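PDB 6MNZ: 3,4-dihydroxy-2-butanone 4-phosphate synthase from Acinetobacter baumannii, which probably catalyses the magnesium- or manganese-dependent conversion of D-ribulose 5-phosphate to formate and 3,4-dihydroxy-2-butanone 4-phosphate in riboflavin biosynthesis. Local coordinates for residues C65-M73 with N84-A92; I13-L21 with D32-V40. All coordinates share one frame; numbering follows the deposited sequence.

Contact 1. Residues C65-M73 with N84-A92; sequences CKQLNLPLM and NFTLSIEAA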
loop_
_atom_site.group_PDB
_atom_site.type_symbol
_atom_site.label_atom_id
_atom_site.label_comp_id
_atom_site.label_asym_id
_atom_site.label_seq_id
_atom_site.Cartn_x
_atom_site.Cartn_y
_atom_site.Cartn_z
ATOM N N CYS A 65 11.623 -6.764 -19.231
ATOM C CA CYS A 65 12.597 -6.548 -18.165
ATOM C C CYS A 65 13.027 -7.866 -17.533
ATOM O O CYS A 65 14.227 -8.112 -17.355
ATOM C CB CYS A 65 12.013 -5.613 -17.107
ATOM S SG CYS A 65 12.012 -3.860 -17.575
ATOM N N LYS A 66 12.072 -8.762 -17.273
ATOM C CA LYS A 66 12.406 -10.072 -16.724
ATOM C C LYS A 66 13.260 -10.874 -17.700
ATOM O O LYS A 66 14.296 -11.429 -17.317
ATOM C CB LYS A 66 11.127 -10.834 -16.374
ATOM C CG LYS A 66 11.257 -11.762 -15.172
ATOM C CD LYS A 66 11.294 -10.988 -13.860
ATOM C CE LYS A 66 11.669 -11.891 -12.693
ATOM N NZ LYS A 66 11.895 -11.129 -11.433
ATOM N N GLN A 67 12.894 -10.861 -18.983
ATOM C CA GLN A 67 13.750 -11.451 -20.007
ATOM C C GLN A 67 15.158 -10.870 -19.953
ATOM O O GLN A 67 16.144 -11.594 -20.131
ATOM C CB GLN A 67 13.129 -11.232 -21.389
ATOM C CG GLN A 67 14.027 -11.614 -22.554
ATOM C CD GLN A 67 13.296 -11.593 -23.885
ATOM O OE1 GLN A 67 12.086 -11.818 -23.947
ATOM N NE2 GLN A 67 14.019 -11.274 -24.952
ATOM N N LEU A 68 15.276 -9.577 -19.655
ATOM C CA LEU A 68 16.578 -8.934 -19.543
ATOM C C LEU A 68 17.208 -9.087 -18.164
ATOM O O LEU A 68 18.343 -8.641 -17.968
ATOM C CB LEU A 68 16.463 -7.445 -19.876
ATOM C CG LEU A 68 16.216 -7.089 -21.341
ATOM C CD1 LEU A 68 15.823 -5.627 -21.456
ATOM C CD2 LEU A 68 17.436 -7.386 -22.193
ATOM N N ASN A 69 16.512 -9.709 -17.214
ATOM C CA ASN A 69 16.999 -9.828 -15.841
ATOM C C ASN A 69 17.351 -8.456 -15.269
ATOM O O ASN A 69 18.465 -8.217 -14.796
ATOM C CB ASN A 69 18.200 -10.774 -15.768
ATOM C CG ASN A 69 18.633 -11.059 -14.342
ATOM O OD1 ASN A 69 17.895 -10.799 -13.392
ATOM N ND2 ASN A 69 19.811 -11.646 -14.189
ATOM N N LEU A 70 16.434 -7.510 -15.453
ATOM C CA LEU A 70 16.731 -6.084 -15.315
ATOM C C LEU A 70 15.739 -5.451 -14.346
ATOM O O LEU A 70 14.594 -5.160 -14.732
ATOM C CB LEU A 70 16.673 -5.392 -16.670
ATOM C CG LEU A 70 17.022 -3.905 -16.699
ATOM C CD1 LEU A 70 18.439 -3.677 -16.192
ATOM C CD2 LEU A 70 16.852 -3.355 -18.105
ATOM N N PRO A 71 16.145 -5.184 -13.094
ATOM C CA PRO A 71 15.165 -4.752 -12.088
ATOM C C PRO A 71 15.070 -3.242 -11.939
ATOM O O PRO A 71 15.969 -2.511 -12.367
ATOM C CB PRO A 71 15.682 -5.409 -10.803
ATOM C CG PRO A 71 17.172 -5.441 -10.987
ATOM C CD PRO A 71 17.443 -5.527 -12.479
ATOM N N LEU A 72 14.128 -2.805 -11.106
ATOM C CA LEU A 72 14.099 -1.418 -10.663
ATOM C C LEU A 72 15.316 -1.108 -9.803
ATOM O O LEU A 72 15.688 -1.888 -8.922
ATOM C CB LEU A 72 12.823 -1.137 -9.873
ATOM C CG LEU A 72 11.507 -1.647 -10.462
ATOM C CD1 LEU A 72 10.384 -1.501 -9.446
ATOM C CD2 LEU A 72 11.163 -0.917 -11.757
ATOM N N MET A 73 15.911 0.065 -10.033
ATOM C CA MET A 73 17.140 0.419 -9.333
ATOM C C MET A 73 16.880 0.894 -7.906
ATOM O O MET A 73 17.743 0.719 -7.042
ATOM C CB MET A 73 17.912 1.488 -10.111
ATOM C CG MET A 73 17.146 2.766 -10.398
ATOM S SD MET A 73 18.239 4.074 -11.001
ATOM C CE MET A 73 19.100 4.505 -9.495
ATOM N N ASN A 84 7.925 7.237 -10.270
ATOM C CA ASN A 84 8.550 6.958 -11.557
ATOM C C ASN A 84 9.436 5.729 -11.433
ATOM O O ASN A 84 10.384 5.732 -10.642
ATOM C CB ASN A 84 9.375 8.153 -12.041
ATOM C CG ASN A 84 9.888 7.971 -13.455
ATOM O OD1 ASN A 84 10.488 6.946 -13.779
ATOM N ND2 ASN A 84 9.523 8.893 -14.336
ATOM N N PHE A 85 9.270 4.795 -12.371
ATOM C CA PHE A 85 9.973 3.514 -12.337
ATOM C C PHE A 85 11.144 3.577 -13.313
ATOM O O PHE A 85 11.100 3.048 -14.424
ATOM C CB PHE A 85 9.017 2.372 -12.667
ATOM C CG PHE A 85 7.650 2.537 -12.072
ATOM C CD1 PHE A 85 7.480 2.590 -10.698
ATOM C CD2 PHE A 85 6.528 2.573 -12.884
ATOM C CE1 PHE A 85 6.214 2.675 -10.144
ATOM C CE2 PHE A 85 5.260 2.662 -12.336
ATOM C CZ PHE A 85 5.104 2.718 -10.965
ATOM N N THR A 86 12.238 4.174 -12.849
ATOM C CA THR A 86 13.527 4.021 -13.504
ATOM C C THR A 86 14.141 2.663 -13.174
ATOM O O THR A 86 13.723 1.968 -12.243
ATOM C CB THR A 86 14.491 5.134 -13.086
ATOM O OG1 THR A 86 14.402 5.340 -11.671
ATOM C CG2 THR A 86 14.163 6.433 -13.812
ATOM N N LEU A 87 15.075 2.246 -14.022
ATOM C CA LEU A 87 15.762 0.972 -13.885
ATOM C C LEU A 87 17.240 1.198 -13.602
ATOM O O LEU A 87 17.776 2.293 -13.794
ATOM C CB LEU A 87 15.594 0.129 -15.154
ATOM C CG LEU A 87 14.488 -0.923 -15.108
ATOM C CD1 LEU A 87 13.186 -0.313 -14.630
ATOM C CD2 LEU A 87 14.313 -1.561 -16.474
ATOM N N SER A 88 17.928 0.101 -13.289
ATOM C CA SER A 88 19.365 0.032 -13.506
ATOM C C SER A 88 19.704 0.423 -14.938
ATOM O O SER A 88 18.964 0.114 -15.875
ATOM C CB SER A 88 19.880 -1.378 -13.208
ATOM O OG SER A 88 19.869 -1.648 -11.816
ATOM N N ILE A 89 20.745 1.245 -15.078
ATOM C CA ILE A 89 21.052 1.853 -16.364
ATOM C C ILE A 89 21.548 0.783 -17.332
ATOM O O ILE A 89 22.169 -0.213 -16.935
ATOM C CB ILE A 89 22.093 2.974 -16.206
ATOM C CG1 ILE A 89 21.687 3.960 -15.110
ATOM C CG2 ILE A 89 22.243 3.731 -17.507
ATOM C CD1 ILE A 89 22.767 4.992 -14.785
ATOM N N GLU A 90 21.363 1.045 -18.621
ATOM C CA GLU A 90 21.491 0.040 -19.665
ATOM C C GLU A 90 22.654 0.407 -20.575
ATOM O O GLU A 90 22.855 1.582 -20.897
ATOM C CB GLU A 90 20.199 -0.065 -20.476
ATOM C CG GLU A 90 19.673 -1.479 -20.647
ATOM C CD GLU A 90 19.591 -2.246 -19.336
ATOM O OE1 GLU A 90 19.573 -1.595 -18.270
ATOM O OE2 GLU A 90 19.747 -3.486 -19.365
ATOM N N ALA A 91 23.462 -0.591 -20.921
ATOM C CA ALA A 91 24.468 -0.439 -21.960
ATOM C C ALA A 91 24.608 -1.744 -22.726
ATOM O O ALA A 91 24.448 -2.832 -22.167
ATOM C CB ALA A 91 25.816 -0.016 -21.369
ATOM N N ALA A 92 24.888 -1.624 -24.022
ATOM C CA ALA A 92 25.151 -2.778 -24.865
ATOM C C ALA A 92 26.653 -3.066 -24.896
ATOM O O ALA A 92 27.382 -2.737 -23.956
ATOM C CB ALA A 92 24.589 -2.544 -26.265
#
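Leu87 is the hub, its two methyls shared between both ends of segment 65-73. Leu87 CD2 lies 3.5 Å from Leu70 CD2 and also meets Cys65 SG on the last turn of the helix; Leu87 CD1 touches Leu72 CD2 at 3.6 Å, and the two leucine side chains slant across each other. Leu72 CD2 reaches on to Phe85 CB. Swung away from its own amide nitrogen (chi1 -177°), the Leu70 side chain points at Glu90, which comes from the opposite direction; at this resolution the closeness of the two ends is doubtful. Met73 sets CB near Ser88 N and carries CG and SD past the Leu87 carbonyl oxygen. Between the backbones a weak bond runs from Ser88 N to Pro71 O, 3.4 Å long but nearly straight at 167°. A Schellman motif at Asn69 ends the helix and turns the chain toward these partners. Further out, the backbones of Phe85 and Glu90 bond to Met131 and to His126 and Ile127; Leu72 also packs on Gln76 of the second subunit. The helix end and following loop thus pack on segment 84-92 beside strand 127-131, outermost in the DHBP synthase domain sheet within this chain, with Phe85 against Arg140, a predicted substrate-binding residue.

Contact 2. Residues I13-L21 with D32-V40; sequences IRAGKMVIL and DLVIAATHV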
loop_
_atom_site.group_PDB
_atom_site.type_symbol
_atom_site.label_atom_id
_atom_site.label_comp_id
_atom_site.label_asym_id
_atom_site.label_seq_id
_atom_site.Cartn_x
_atom_site.Cartn_y
_atom_site.Cartn_z
ATOM N N ILE A 13 4.103 5.961 -35.394
ATOM C CA ILE A 13 4.975 5.050 -34.663
ATOM C C ILE A 13 5.267 3.817 -35.507
ATOM O O ILE A 13 6.424 3.407 -35.653
ATOM C CB ILE A 13 4.339 4.675 -33.311
ATOM C CG1 ILE A 13 4.326 5.884 -32.372
ATOM C CG2 ILE A 13 5.079 3.508 -32.676
ATOM C CD1 ILE A 13 5.699 6.308 -31.867
ATOM N N ARG A 14 4.241 3.284 -36.174
ATOM C CA ARG A 14 4.460 2.205 -37.130
ATOM C C ARG A 14 5.440 2.624 -38.217
ATOM O O ARG A 14 6.256 1.813 -38.673
ATOM C CB ARG A 14 3.124 1.781 -37.742
ATOM C CG ARG A 14 3.233 1.065 -39.078
ATOM C CD ARG A 14 2.007 0.199 -39.331
ATOM N NE ARG A 14 2.061 -1.056 -38.586
ATOM C CZ ARG A 14 2.612 -2.179 -39.039
ATOM N NH1 ARG A 14 3.056 -2.255 -40.288
ATOM N NH2 ARG A 14 2.698 -3.239 -38.247
ATOM N N ALA A 15 5.335 3.866 -38.691
ATOM C CA ALA A 15 6.220 4.351 -39.743
ATOM C C ALA A 15 7.634 4.642 -39.255
ATOM O O ALA A 15 8.511 4.897 -40.088
ATOM C CB ALA A 15 5.630 5.612 -40.376
ATOM N N GLY A 16 7.875 4.640 -37.948
ATOM C CA GLY A 16 9.192 4.936 -37.423
ATOM C C GLY A 16 9.479 6.397 -37.162
ATOM O O GLY A 16 10.644 6.750 -36.946
ATOM N N LYS A 17 8.479 7.267 -37.266
ATOM C CA LYS A 17 8.654 8.674 -36.951
ATOM C C LYS A 17 8.459 8.900 -35.453
ATOM O O LYS A 17 8.152 7.979 -34.691
ATOM C CB LYS A 17 7.681 9.532 -37.758
ATOM C CG LYS A 17 7.766 9.339 -39.263
ATOM C CD LYS A 17 6.444 9.690 -39.926
ATOM C CE LYS A 17 6.490 9.478 -41.428
ATOM N NZ LYS A 17 5.225 9.924 -42.081
ATOM N N MET A 18 8.640 10.144 -35.022
ATOM C CA MET A 18 8.371 10.520 -33.644
ATOM C C MET A 18 6.957 11.070 -33.499
ATOM O O MET A 18 6.322 11.496 -34.466
ATOM C CB MET A 18 9.382 11.561 -33.162
ATOM C CG MET A 18 10.829 11.132 -33.303
ATOM S SD MET A 18 11.965 12.254 -32.470
ATOM C CE MET A 18 13.532 11.459 -32.817
ATOM N N VAL A 19 6.483 11.089 -32.254
ATOM C CA VAL A 19 5.218 11.719 -31.905
ATOM C C VAL A 19 5.362 12.295 -30.507
ATOM O O VAL A 19 6.154 11.806 -29.699
ATOM C CB VAL A 19 4.031 10.727 -31.978
ATOM C CG1 VAL A 19 3.844 10.216 -33.402
ATOM C CG2 VAL A 19 4.240 9.572 -31.012
ATOM N N ILE A 20 4.702 13.424 -30.274
ATOM C CA ILE A 20 4.721 14.075 -28.971
ATOM C C ILE A 20 3.509 13.610 -28.178
ATOM O O ILE A 20 2.394 13.542 -28.708
ATOM C CB ILE A 20 4.727 15.606 -29.119
ATOM C CG1 ILE A 20 5.993 16.065 -29.840
ATOM C CG2 ILE A 20 4.631 16.271 -27.755
ATOM C CD1 ILE A 20 5.946 17.503 -30.296
ATOM N N LEU A 21 3.740 13.221 -26.927
ATOM C CA LEU A 21 2.684 12.757 -26.035
ATOM C C LEU A 21 2.704 13.612 -24.778
ATOM O O LEU A 21 3.721 13.673 -24.079
ATOM C CB LEU A 21 2.865 11.279 -25.684
ATOM C CG LEU A 21 2.048 10.285 -26.515
ATOM C CD1 LEU A 21 2.454 8.856 -26.184
ATOM C CD2 LEU A 21 0.553 10.476 -26.296
ATOM N N ASP A 32 6.664 14.652 -24.375
ATOM C CA ASP A 32 7.766 13.769 -24.726
ATOM C C ASP A 32 7.679 13.436 -26.206
ATOM O O ASP A 32 6.656 12.915 -26.665
ATOM C CB ASP A 32 7.733 12.482 -23.900
ATOM C CG ASP A 32 8.035 12.718 -22.438
ATOM O OD1 ASP A 32 7.704 13.808 -21.928
ATOM O OD2 ASP A 32 8.443 11.751 -21.762
ATOM N N LEU A 33 8.791 13.602 -26.916
ATOM C CA LEU A 33 9.015 12.822 -28.124
ATOM C C LEU A 33 8.948 11.336 -27.796
ATOM O O LEU A 33 9.297 10.916 -26.692
ATOM C CB LEU A 33 10.371 13.161 -28.740
ATOM C CG LEU A 33 10.606 14.602 -29.192
ATOM C CD1 LEU A 33 12.077 14.797 -29.540
ATOM C CD2 LEU A 33 9.720 14.962 -30.375
ATOM N N VAL A 34 8.322 10.575 -28.691
ATOM C CA VAL A 34 8.081 9.150 -28.488
ATOM C C VAL A 34 8.273 8.459 -29.829
ATOM O O VAL A 34 7.711 8.899 -30.839
ATOM C CB VAL A 34 6.674 8.861 -27.940
ATOM C CG1 VAL A 34 6.526 7.379 -27.591
ATOM C CG2 VAL A 34 6.385 9.731 -26.730
ATOM N N ILE A 35 9.170 7.478 -29.868
ATOM C CA ILE A 35 9.424 6.698 -31.072
ATOM C C ILE A 35 9.498 5.228 -30.688
ATOM O O ILE A 35 9.929 4.876 -29.587
ATOM C CB ILE A 35 10.721 7.150 -31.779
ATOM C CG1 ILE A 35 10.943 6.346 -33.061
ATOM C CG2 ILE A 35 11.919 7.011 -30.843
ATOM C CD1 ILE A 35 12.076 6.874 -33.918
ATOM N N ALA A 36 9.089 4.365 -31.614
ATOM C CA ALA A 36 9.205 2.930 -31.399
ATOM C C ALA A 36 10.669 2.548 -31.228
ATOM O O ALA A 36 11.487 2.777 -32.125
ATOM C CB ALA A 36 8.587 2.163 -32.566
ATOM N N ALA A 37 10.999 1.979 -30.066
ATOM C CA ALA A 37 12.375 1.585 -29.793
ATOM C C ALA A 37 12.927 0.681 -30.886
ATOM O O ALA A 37 14.112 0.771 -31.226
ATOM C CB ALA A 37 12.455 0.883 -28.437
ATOM N N THR A 38 12.059 -0.086 -31.545
ATOM C CA THR A 38 12.518 -0.994 -32.588
ATOM C C THR A 38 12.977 -0.241 -33.831
ATOM O O THR A 38 13.806 -0.754 -34.591
ATOM C CB THR A 38 11.406 -1.979 -32.946
ATOM O OG1 THR A 38 10.881 -2.564 -31.747
ATOM C CG2 THR A 38 11.932 -3.078 -33.856
ATOM N N HIS A 39 12.411 0.937 -34.090
ATOM C CA HIS A 39 12.765 1.725 -35.261
ATOM C C HIS A 39 13.715 2.873 -34.938
ATOM O O HIS A 39 13.970 3.713 -35.807
ATOM C CB HIS A 39 11.503 2.279 -35.926
ATOM C CG HIS A 39 10.641 1.229 -36.553
ATOM N ND1 HIS A 39 11.005 0.549 -37.695
ATOM C CD2 HIS A 39 9.419 0.758 -36.208
ATOM C CE1 HIS A 39 10.068 -0.331 -37.998
ATOM N NE2 HIS A 39 9.092 -0.221 -37.114
ATOM N N VAL A 40 14.272 2.911 -33.725
ATOM C CA VAL A 40 15.098 4.044 -33.325
ATOM C C VAL A 40 16.450 3.964 -34.020
ATOM O O VAL A 40 17.074 2.896 -34.088
ATOM C CB VAL A 40 15.258 4.087 -31.797
ATOM C CG1 VAL A 40 16.231 3.020 -31.323
ATOM C CG2 VAL A 40 15.718 5.472 -31.355
#
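Met18 and Ile20 both lean on Leu33, from the face of the hairpin that also carries the Leu33 side chain. The Met18 chain, extended beyond CG (chi2 -170°, chi3 179°), brings Met18 SD to 3.9 Å from Leu33 CD1, while Ile20 CG1 lies equally far from Leu33 CD2; Phe47 of helix 42-52 covers Met18 and Leu33. Val19, Leu21, Asp32 and Val34 occupy the other face. There Val34 is flanked by two residues of the adjacent strand: Val19 CG2 approaches Val34 CB, and Leu21 CB meets Val34 CG2 at 4.0 Å. Leu150 of helix 143-153 packs on Val19, Leu21 and Ile13. From the helix, Ile13 reaches over so that Ile13 CD1 lies 3.4 Å from Val34 O and CG2 rests on Ala36 CB. Near the end of strand 32-36, Ile35 CD1 extends to Gly16 O; past the strand, His39 CB sits 3.8 Å from Gly16 CA, the glycine of the Schellman motif ending the helix. Backbone bonds join the hydrogen-bonded pairs Val19-Val34 and Leu21-Asp32, the one from Val34 N to Val19 O being weak; Val19 N bonds to Val34 O at 2.9 Å. The result is an antiparallel beta hairpin in the mixed sheet of the DHBP synthase domain, which places Asp32, predicted to bind ribulose 5-phosphate, beside His143 and Glu164, predicted respectively to bind metal and to be essential for catalysis.

Overall arrangement
Both contacts belong to the DHBP synthase domain and come in series along the chain, contact 2 closing before contact 1 opens. Their centres lie about 21 Å apart and their nearest atoms about 8 Å, without touching. Contact 2 supplies neighbouring strands 19-22 and 31-36 of the six-stranded mixed sheet. Contact 1 lies toward its other end, where strand 127-131 is outermost within the chain and strand 57-60 is next to it; strand 160-164 separates strand 57-60 from strand 31-36. Contact 2 contributes Asp32 to the predicted ribulose 5-phosphate site, while contact 1 merely borders it, through Phe85 beside Arg140.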